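Cysteine synthase 3 (Entamoeba histolytica, PDB 6KR5) probably catalyses the pyridoxal-phosphate-dependent formation of cysteine from O-acetylserine and sulfide. Local coordinates at residues Glu80-Thr85 with Ala141-Leu146; Asn105-Ser110 with Asn126-Asp131. All blocks are in the same frame, centred on the assembly; numbering follows the deposited sequence.

Both contacts belong to one four-stranded parallel sheet of the pyridoxal-phosphate enzyme fold, ordered 126-130, 104-109, 80-84, 154-156, and their centres lie about 8 Å apart. Contact 2 pairs the edge strand 126-130 with 104-109; contact 1 packs helix 135-149, which follows that edge strand in the chain, on the next strand but one, 80-84. The two contacts meet through probable backbone hydrogen bonds, Asn105 N to Ile81 O at 2.8 Å and Val107 N to Glu83 O at 2.9 Å. From the bound PLP the side chain of Glu83 is about 10 Å away and that of Ile106 about 12 Å.

Contact 1. Residues Glu80-Thr85 with Ala141-Leu146; sequences EIIEAT and AKYEEL
Helix 135-149 covers one face of the small four-stranded parallel sheet in this pyridoxal-phosphate enzyme, and here its 141-146 turns rest on the inner strand 80-84. The short axes approach to 8.8 Å with their N-to-C directions 153° apart, so helix and strand run nearly antiparallel, as expected for a helix leading back across a parallel sheet. Tyr143 carries most of the contact. Its CG stands anti to the backbone N (chi1 171°), which sends the ring from the helix down to the strand. The CD2-CE2 side of the ring does the touching: CE2 lies 3.8 Å from CG1 of Ile82, and CD2 lies 3.9 Å from CB of Ala84. Ile82 crosses the ring obliquely. Both its chi1 (-171°) and chi2 are anti, and this extended chain lays CD1 against the ring as well as against CD1 of Leu146 (4.0 Å). Beyond the two segments, Leu146 also touches Val128 and Tyr154, closing the apolar layer over neighbouring strands.

The polar end of Tyr143 is joined to the strand through water. One water lies 2.7 Å from Tyr143 OH and donates to Glu83 OE1 at 2.8 Å. Although CB of Glu83 points away from the helix, its bent chi2 brings the carboxylate back, and OE1 also accepts the backbone N-H of Ala84 on its anti lone pair (2.9 Å). The other oxygen, OE2, is hydrogen-bonded to Gln159 N. The buried carboxylate is therefore gripped at both oxygens, an arrangement that would favour its ionised form, while the tyrosine combines an apolar ring contact with a water-mediated link at its hydroxyl.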
loop_
_atom_site.group_PDB
_atom_site.type_symbol
_atom_site.label_atom_id
_atom_site.label_comp_id
_atom_site.label_asym_id
_atom_site.label_seq_id
_atom_site.Cartn_x
_atom_site.Cartn_y
_atom_site.Cartn_z
ATOM N N GLU B 80 24.407 -11.625 10.062
ATOM C CA GLU B 80 23.601 -10.451 9.736
ATOM C C GLU B 80 23.538 -10.283 8.229
ATOM O O GLU B 80 24.503 -10.577 7.526
ATOM C CB GLU B 80 24.178 -9.188 10.389
ATOM C CG GLU B 80 24.374 -9.356 11.892
ATOM C CD GLU B 80 24.856 -8.105 12.586
ATOM O OE1 GLU B 80 24.907 -7.029 11.946
ATOM O OE2 GLU B 80 25.185 -8.183 13.791
ATOM N N ILE B 81 22.397 -9.814 7.741
ATOM C CA ILE B 81 22.214 -9.527 6.322
ATOM C C ILE B 81 22.825 -8.167 6.007
ATOM O O ILE B 81 22.797 -7.253 6.837
ATOM C CB ILE B 81 20.709 -9.575 5.982
ATOM C CG1 ILE B 81 20.131 -10.964 6.283
ATOM C CG2 ILE B 81 20.466 -9.197 4.523
ATOM C CD1 ILE B 81 18.739 -10.943 6.885
ATOM N N ILE B 82 23.395 -8.012 4.807
ATOM C CA ILE B 82 23.868 -6.703 4.369
ATOM C C ILE B 82 23.536 -6.510 2.891
ATOM O O ILE B 82 23.555 -7.462 2.104
ATOM C CB ILE B 82 25.380 -6.507 4.642
ATOM C CG1 ILE B 82 25.784 -5.052 4.372
ATOM C CG2 ILE B 82 26.234 -7.484 3.833
ATOM C CD1 ILE B 82 27.212 -4.721 4.760
ATOM N N GLU B 83 23.215 -5.272 2.527
ATOM C CA GLU B 83 23.004 -4.892 1.140
ATOM C C GLU B 83 23.307 -3.408 0.999
ATOM O O GLU B 83 23.162 -2.644 1.953
ATOM C CB GLU B 83 21.582 -5.221 0.675
ATOM C CG GLU B 83 21.294 -4.871 -0.800
ATOM C CD GLU B 83 22.172 -5.647 -1.768
ATOM O OE1 GLU B 83 23.366 -5.295 -1.920
ATOM O OE2 GLU B 83 21.653 -6.593 -2.393
ATOM N N ALA B 84 23.772 -3.015 -0.193
ATOM C CA ALA B 84 23.955 -1.614 -0.550
ATOM C C ALA B 84 22.766 -1.224 -1.411
ATOM O O ALA B 84 22.659 -1.654 -2.563
ATOM C CB ALA B 84 25.275 -1.394 -1.290
ATOM N N THR B 85 21.858 -0.435 -0.847
ATOM C CA THR B 85 20.638 -0.091 -1.562
ATOM C C THR B 85 20.014 1.128 -0.914
ATOM O O THR B 85 20.039 1.266 0.307
ATOM C CB THR B 85 19.626 -1.253 -1.562
ATOM O OG1 THR B 85 18.391 -0.821 -2.147
ATOM C CG2 THR B 85 19.336 -1.734 -0.149
ATOM N N ALA B 141 31.821 1.960 -1.669
ATOM C CA ALA B 141 33.109 1.874 -0.984
ATOM C C ALA B 141 32.938 1.438 0.466
ATOM O O ALA B 141 33.687 0.587 0.961
ATOM C CB ALA B 141 33.836 3.216 -1.057
ATOM N N LYS B 142 31.956 2.012 1.166
ATOM C CA LYS B 142 31.726 1.634 2.557
ATOM C C LYS B 142 31.236 0.196 2.661
ATOM O O LYS B 142 31.597 -0.523 3.600
ATOM C CB LYS B 142 30.723 2.595 3.200
ATOM C CG LYS B 142 30.387 2.261 4.643
ATOM C CD LYS B 142 31.609 2.392 5.539
ATOM C CE LYS B 142 31.259 2.110 6.989
ATOM N NZ LYS B 142 32.466 2.073 7.863
ATOM N N TYR B 143 30.406 -0.235 1.708
ATOM C CA TYR B 143 29.916 -1.611 1.712
ATOM C C TYR B 143 31.066 -2.600 1.572
ATOM O O TYR B 143 31.168 -3.564 2.340
ATOM C CB TYR B 143 28.895 -1.800 0.589
ATOM C CG TYR B 143 28.484 -3.236 0.361
ATOM C CD1 TYR B 143 29.221 -4.060 -0.483
ATOM C CD2 TYR B 143 27.362 -3.770 0.984
ATOM C CE1 TYR B 143 28.860 -5.370 -0.696
ATOM C CE2 TYR B 143 26.984 -5.084 0.765
ATOM C CZ TYR B 143 27.745 -5.880 -0.068
ATOM O OH TYR B 143 27.397 -7.189 -0.294
ATOM N N GLU B 144 31.936 -2.381 0.578
ATOM C CA GLU B 144 33.049 -3.299 0.343
ATOM C C GLU B 144 33.979 -3.352 1.544
ATOM O O GLU B 144 34.476 -4.425 1.907
ATOM C CB GLU B 144 33.819 -2.887 -0.912
ATOM C CG GLU B 144 33.030 -2.973 -2.208
ATOM C CD GLU B 144 32.646 -4.396 -2.579
ATOM O OE1 GLU B 144 33.221 -5.344 -2.004
ATOM O OE2 GLU B 144 31.765 -4.568 -3.451
ATOM N N GLU B 145 34.226 -2.202 2.174
ATOM C CA GLU B 145 35.030 -2.175 3.387
ATOM C C GLU B 145 34.398 -3.024 4.483
ATOM O O GLU B 145 35.098 -3.749 5.198
ATOM C CB GLU B 145 35.214 -0.730 3.854
ATOM C CG GLU B 145 35.776 -0.579 5.253
ATOM C CD GLU B 145 36.236 0.839 5.537
ATOM O OE1 GLU B 145 37.103 1.342 4.790
ATOM O OE2 GLU B 145 35.736 1.448 6.504
ATOM N N LEU B 146 33.071 -2.964 4.612
ATOM C CA LEU B 146 32.391 -3.734 5.648
ATOM C C LEU B 146 32.470 -5.231 5.374
ATOM O O LEU B 146 32.695 -6.023 6.295
ATOM C CB LEU B 146 30.934 -3.291 5.752
ATOM C CG LEU B 146 30.673 -2.008 6.532
ATOM C CD1 LEU B 146 29.207 -1.609 6.399
ATOM C CD2 LEU B 146 31.047 -2.185 7.988
HETATM O O HOH W 1 25.092 -7.532 -1.595
#

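Contact 2. Residues Asn105-Ser110 with Asn126-Asp131; sequences NIVMPS and NLVLSD
Strands 105-109 and 126-130 run parallel, 4.6 Å apart at closest approach and 26° from exact alignment, paired in register from Asn105 with Asn126 to Pro109 with Ser130. They form the two strands of a beta-alpha-beta unit whose crossover helix is 114-122, with 126-130 at the edge of the sheet. Five N-H to O bonds form the ladder. The straightest, Val128 N to Ile106 O, is 2.8 Å long with 174° at the hydrogen, although the donor sits above the carbonyl plane. Met108 N meets Val128 O nearly along the C=O axis. Past the proline, Ser110 N reaches Ser130 O at 2.9 Å, in the carbonyl plane, and carries the pairing just beyond the strand end.

On the face of Met108, Ile106, Leu127 and Leu129, the CG of Met108, placed by its crowded position between backbone N and carbonyl carbon, packs 3.7 Å from CD2 of Leu129, the two side chains lying alongside each other. CD2 of Leu127 turns inward to the CB of Ile106 at 3.9 Å. Helix 114-122 covers this side through Gln117 and Met120.

The other face carries Val107 beside Val128, CG2 to CB at 4.1 Å, and is covered by helix 135-149. At its start the side chains of Asn105 and Asn126 lie side by side and point the same way, their amide planes 27° apart. Asn105 ND2 is committed to Glu80 OE1 and Ile81 O, while its OD1 lies 3.5 Å from CB of Asn126.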
loop_
_atom_site.group_PDB
_atom_site.type_symbol
_atom_site.label_atom_id
_atom_site.label_comp_id
_atom_site.label_asym_id
_atom_site.label_seq_id
_atom_site.Cartn_x
_atom_site.Cartn_y
_atom_site.Cartn_z
ATOM N N ASN B 105 21.658 -4.920 7.787
ATOM C CA ASN B 105 22.489 -3.740 7.590
ATOM C C ASN B 105 22.291 -3.219 6.172
ATOM O O ASN B 105 22.478 -3.963 5.212
ATOM C CB ASN B 105 23.966 -4.073 7.819
ATOM C CG ASN B 105 24.227 -4.639 9.197
ATOM O OD1 ASN B 105 24.368 -3.896 10.168
ATOM N ND2 ASN B 105 24.284 -5.966 9.291
ATOM N N ILE B 106 21.910 -1.949 6.039
ATOM C CA ILE B 106 21.716 -1.327 4.732
ATOM C C ILE B 106 22.695 -0.174 4.590
ATOM O O ILE B 106 22.726 0.727 5.438
ATOM C CB ILE B 106 20.274 -0.814 4.548
ATOM C CG1 ILE B 106 19.255 -1.941 4.754
ATOM C CG2 ILE B 106 20.131 -0.102 3.193
ATOM C CD1 ILE B 106 19.319 -3.062 3.766
ATOM N N VAL B 107 23.482 -0.194 3.512
ATOM C CA VAL B 107 24.473 0.839 3.232
ATOM C C VAL B 107 23.912 1.775 2.171
ATOM O O VAL B 107 23.483 1.319 1.106
ATOM C CB VAL B 107 25.799 0.223 2.758
ATOM C CG1 VAL B 107 26.867 1.293 2.692
ATOM C CG2 VAL B 107 26.203 -0.923 3.682
ATOM N N MET B 108 23.927 3.075 2.448
ATOM C CA MET B 108 23.392 4.071 1.525
ATOM C C MET B 108 24.019 5.422 1.865
ATOM O O MET B 108 24.463 5.633 2.994
ATOM C CB MET B 108 21.863 4.153 1.635
ATOM C CG MET B 108 21.404 4.379 3.062
ATOM S SD MET B 108 19.649 4.073 3.271
ATOM C CE MET B 108 19.009 5.022 1.891
ATOM N N PRO B 109 24.056 6.349 0.899
ATOM C CA PRO B 109 24.537 7.703 1.233
ATOM C C PRO B 109 23.564 8.401 2.172
ATOM O O PRO B 109 22.348 8.215 2.086
ATOM C CB PRO B 109 24.598 8.400 -0.136
ATOM C CG PRO B 109 24.545 7.297 -1.146
ATOM C CD PRO B 109 23.716 6.219 -0.517
ATOM N N SER B 110 24.118 9.218 3.081
ATOM C CA SER B 110 23.329 9.755 4.189
ATOM C C SER B 110 22.148 10.591 3.709
ATOM O O SER B 110 21.124 10.674 4.399
ATOM C CB SER B 110 24.217 10.592 5.112
ATOM O OG SER B 110 24.476 11.873 4.551
ATOM N N ASN B 126 19.870 -1.586 10.766
ATOM C CA ASN B 126 21.050 -0.796 11.095
ATOM C C ASN B 126 21.489 -0.086 9.820
ATOM O O ASN B 126 22.034 -0.713 8.906
ATOM C CB ASN B 126 22.165 -1.676 11.657
ATOM C CG ASN B 126 21.713 -2.499 12.849
ATOM O OD1 ASN B 126 21.475 -3.704 12.735
ATOM N ND2 ASN B 126 21.588 -1.851 14.001
ATOM N N LEU B 127 21.230 1.216 9.747
ATOM C CA LEU B 127 21.631 1.998 8.590
ATOM C C LEU B 127 23.098 2.375 8.690
ATOM O O LEU B 127 23.546 2.925 9.705
ATOM C CB LEU B 127 20.774 3.257 8.460
ATOM C CG LEU B 127 19.315 2.972 8.152
ATOM C CD1 LEU B 127 18.621 4.277 7.808
ATOM C CD2 LEU B 127 19.177 1.979 7.011
ATOM N N VAL B 128 23.842 2.074 7.644
ATOM C CA VAL B 128 25.233 2.472 7.513
ATOM C C VAL B 128 25.238 3.594 6.489
ATOM O O VAL B 128 25.138 3.348 5.283
ATOM C CB VAL B 128 26.133 1.305 7.095
ATOM C CG1 VAL B 128 27.567 1.775 6.971
ATOM C CG2 VAL B 128 26.038 0.194 8.130
ATOM N N LEU B 129 25.312 4.833 6.977
ATOM C CA LEU B 129 25.173 6.023 6.146
ATOM C C LEU B 129 26.559 6.528 5.784
ATOM O O LEU B 129 27.271 7.069 6.639
ATOM C CB LEU B 129 24.392 7.113 6.874
ATOM C CG LEU B 129 22.990 6.745 7.338
ATOM C CD1 LEU B 129 22.331 7.950 8.009
ATOM C CD2 LEU B 129 22.177 6.268 6.150
ATOM N N SER B 130 26.941 6.354 4.525
ATOM C CA SER B 130 28.177 6.944 4.046
ATOM C C SER B 130 27.985 8.444 3.814
ATOM O O SER B 130 26.865 8.966 3.843
ATOM C CB SER B 130 28.637 6.250 2.767
ATOM O OG SER B 130 27.551 6.059 1.878
ATOM N N ASP B 131 29.100 9.143 3.590
ATOM C CA ASP B 131 29.062 10.598 3.474
ATOM C C ASP B 131 28.167 11.019 2.316
ATOM O O ASP B 131 28.339 10.557 1.184
ATOM C CB ASP B 131 30.471 11.157 3.260
ATOM C CG ASP B 131 31.411 10.865 4.419
ATOM O OD1 ASP B 131 30.932 10.556 5.532
ATOM O OD2 ASP B 131 32.642 10.945 4.209
#